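Local coordinates for ketosynthase (Streptomyces sp. MSC090213JE08, PDB 6KXD), which extends acyl chains on carrier protein by decarboxylative condensation with malonyl units, as the ketosynthase subunit of the ishigamide ketosynthase/chain length factor, at the interface of chains A and B. Residues are numbered along the deposited sequence; one frame, centred on the assembly and turned at random. Chains: chain A, Ketosynthase; chain B, Ketosynthase.

The interface of chains A and B. Residues chain A 179, 182, 260, 262; chain B 187, 191, 194, 196.
A bend at chi3 (-107°) turns the guanidinium of B:Arg196 toward A:Asp182; chi1 -74° sets A:Asp182 CG anti to its carbonyl carbon, and from helix 172-185 the carboxylate meets the arginine. The two groups meet side-on and nearly coplanar. B:Arg196 NH2 donates to A:Asp182 OD1 at 2.9 Å, in the guanidinium plane. B:Arg196 NE forms a salt bridge to A:Asp182 OD2, also 2.9 Å, from a more tilted position. Both carboxylate oxygens use their syn lone pairs. A:Asp182 OD2 takes a second hydrogen bond from the A:Tyr260 hydroxyl OH (2.5 Å), which comes from above the carboxylate plane and helps fix its rotation. The remaining arm, B:Arg196 NH1, reaches the backbone O of A:Tyr260 at 2.7 Å in a bent bond, and the tyrosine ring edges over one guanidinium face, tilted by 36°. An alanine in place of B:Arg196 would probably leave the A:Asp182 carboxylate without its cationic mate and the A:Tyr260 carbonyl without this donor. Alongside, B:Tyr187 CD1 sits over one face of the A:Tyr179 ring, toward its rim, 3.4 Å from A:Tyr179 CD1. B:Leu191 packs its CD1 over the centre of the B:Tyr187 ring and its CD2 3.8 Å from A:Leu262 CD1. Water 1 bridges the hydroxyls of B:Tyr187 and A:Tyr260. The patch ties chain B helix 180-193 and the loop after it to chain A helix 172-185 and strand 255-264, in the ketosynthase/chain length factor heterodimer.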
ATOM      1  N   TYR A 179       2.598  10.505   1.760  1.00 38.94           N
ATOM      2  CA  TYR A 179       1.259  10.508   2.282  1.00 39.77           C
ATOM      3  C   TYR A 179       1.213  11.201   3.638  1.00 39.76           C
ATOM      4  O   TYR A 179       0.283  11.966   3.942  1.00 40.84           O
ATOM      5  CB  TYR A 179       0.683   9.098   2.397  1.00 36.63           C
ATOM      6  CG  TYR A 179      -0.777   9.120   2.763  1.00 37.87           C
ATOM      7  CD1 TYR A 179      -1.665   9.924   2.055  1.00 37.61           C
ATOM      8  CD2 TYR A 179      -1.262   8.428   3.854  1.00 41.80           C
ATOM      9  CE1 TYR A 179      -3.014   9.968   2.373  1.00 39.79           C
ATOM     10  CE2 TYR A 179      -2.615   8.449   4.169  1.00 43.51           C
ATOM     11  CZ  TYR A 179      -3.490   9.226   3.430  1.00 42.50           C
ATOM     12  OH  TYR A 179      -4.823   9.273   3.713  1.00 42.45           O
ATOM     13  N   ASP A 182       1.335  14.854   2.831  1.00 42.28           N
ATOM     14  CA  ASP A 182       0.049  15.349   2.367  1.00 44.71           C
ATOM     15  C   ASP A 182      -0.943  15.390   3.520  1.00 47.33           C
ATOM     16  O   ASP A 182      -1.749  16.340   3.614  1.00 43.84           O
ATOM     17  CB  ASP A 182      -0.485  14.474   1.243  1.00 42.10           C
ATOM     18  CG  ASP A 182       0.250  14.687  -0.052  1.00 48.47           C
ATOM     19  OD1 ASP A 182       0.875  15.793  -0.208  1.00 45.96           O
ATOM     20  OD2 ASP A 182       0.155  13.786  -0.914  1.00 43.07           O
ATOM     21  N   TYR A 260       7.204  15.724  -2.594  1.00 42.03           N
ATOM     22  CA  TYR A 260       7.420  14.512  -3.321  1.00 38.13           C
ATOM     23  C   TYR A 260       6.631  14.552  -4.623  1.00 39.12           C
ATOM     24  O   TYR A 260       5.776  15.451  -4.866  1.00 41.82           O
ATOM     25  CB  TYR A 260       7.090  13.302  -2.436  1.00 38.96           C
ATOM     26  CG  TYR A 260       5.637  12.928  -2.300  1.00 40.63           C
ATOM     27  CD1 TYR A 260       4.770  13.746  -1.587  1.00 43.96           C
ATOM     28  CD2 TYR A 260       5.143  11.718  -2.780  1.00 39.57           C
ATOM     29  CE1 TYR A 260       3.447  13.402  -1.386  1.00 42.77           C
ATOM     30  CE2 TYR A 260       3.821  11.348  -2.565  1.00 40.97           C
ATOM     31  CZ  TYR A 260       2.972  12.196  -1.879  1.00 36.37           C
ATOM     32  OH  TYR A 260       1.677  11.951  -1.619  1.00 40.85           O
ATOM     33  N   LEU A 262       4.773  11.661  -7.482  1.00 40.24           N
ATOM     34  CA  LEU A 262       4.372  10.347  -7.863  1.00 40.63           C
ATOM     35  C   LEU A 262       4.115  10.420  -9.341  1.00 41.61           C
ATOM     36  O   LEU A 262       3.423  11.328  -9.800  1.00 44.59           O
ATOM     37  CB  LEU A 262       3.071   9.957  -7.154  1.00 37.56           C
ATOM     38  CG  LEU A 262       3.173   9.844  -5.638  1.00 41.86           C
ATOM     39  CD1 LEU A 262       1.809   9.485  -5.067  1.00 39.35           C
ATOM     40  CD2 LEU A 262       4.203   8.782  -5.249  1.00 40.90           C
TER
ATOM     41  N   TYR B 187      -7.115   8.396   0.980  1.00 37.10           N
ATOM     42  CA  TYR B 187      -5.880   8.678   0.344  1.00 37.37           C
ATOM     43  C   TYR B 187      -6.113   9.599  -0.868  1.00 35.85           C
ATOM     44  O   TYR B 187      -5.453  10.647  -1.023  1.00 39.05           O
ATOM     45  CB  TYR B 187      -5.227   7.334  -0.010  1.00 38.12           C
ATOM     46  CG  TYR B 187      -3.914   7.454  -0.731  1.00 37.38           C
ATOM     47  CD1 TYR B 187      -2.720   7.513  -0.041  1.00 35.10           C
ATOM     48  CD2 TYR B 187      -3.867   7.520  -2.099  1.00 37.20           C
ATOM     49  CE1 TYR B 187      -1.512   7.588  -0.698  1.00 37.17           C
ATOM     50  CE2 TYR B 187      -2.664   7.631  -2.766  1.00 34.55           C
ATOM     51  CZ  TYR B 187      -1.478   7.702  -2.067  1.00 33.86           C
ATOM     52  OH  TYR B 187      -0.260   7.786  -2.723  1.00 36.09           O
ATOM     53  N   LEU B 191      -4.721  13.393  -1.437  1.00 40.23           N
ATOM     54  CA  LEU B 191      -3.848  13.752  -2.563  1.00 40.31           C
ATOM     55  C   LEU B 191      -4.518  14.767  -3.488  1.00 43.49           C
ATOM     56  O   LEU B 191      -3.822  15.673  -3.988  1.00 43.17           O
ATOM     57  CB  LEU B 191      -3.379  12.513  -3.330  1.00 39.33           C
ATOM     58  CG  LEU B 191      -2.033  12.004  -2.813  1.00 38.19           C
ATOM     59  CD1 LEU B 191      -2.133  11.465  -1.382  1.00 39.43           C
ATOM     60  CD2 LEU B 191      -1.442  10.949  -3.735  1.00 43.25           C
ATOM     61  N   GLN B 194      -4.306  18.073  -2.102  1.00 45.95           N
ATOM     62  CA  GLN B 194      -2.997  18.685  -2.206  1.00 46.69           C
ATOM     63  C   GLN B 194      -2.637  18.985  -3.666  1.00 47.61           C
ATOM     64  O   GLN B 194      -1.517  19.379  -3.945  1.00 57.02           O
ATOM     65  CB  GLN B 194      -1.978  17.778  -1.531  1.00 46.51           C
ATOM     66  CG  GLN B 194      -2.233  17.632  -0.036  1.00 49.26           C
ATOM     67  CD  GLN B 194      -2.278  18.978   0.655  1.00 54.37           C
ATOM     68  OE1 GLN B 194      -3.286  19.393   1.228  1.00 55.04           O
ATOM     69  NE2 GLN B 194      -1.179  19.688   0.552  1.00 46.77           N
ATOM     70  N   ARG B 196      -2.379  16.793  -6.180  1.00 44.85           N
ATOM     71  CA  ARG B 196      -1.542  15.761  -6.790  1.00 46.33           C
ATOM     72  C   ARG B 196      -2.293  15.042  -7.915  1.00 41.59           C
ATOM     73  O   ARG B 196      -1.708  14.353  -8.740  1.00 42.87           O
ATOM     74  CB  ARG B 196      -1.067  14.776  -5.716  1.00 47.72           C
ATOM     75  CG  ARG B 196       0.435  14.781  -5.528  1.00 52.60           C
ATOM     76  CD  ARG B 196       0.874  14.009  -4.314  1.00 43.12           C
ATOM     77  NE  ARG B 196       1.288  14.919  -3.286  1.00 41.47           N
ATOM     78  CZ  ARG B 196       2.378  15.683  -3.356  1.00 42.55           C
ATOM     79  NH1 ARG B 196       3.141  15.650  -4.436  1.00 45.24           N
ATOM     80  NH2 ARG B 196       2.704  16.439  -2.323  1.00 42.71           N
TER
HETATM   81  O   HOH W   1       1.601   9.024  -1.287  1.00 37.83           O
HETATM   82  O   HOH W   2       2.937  14.387  -7.311  1.00 47.05           O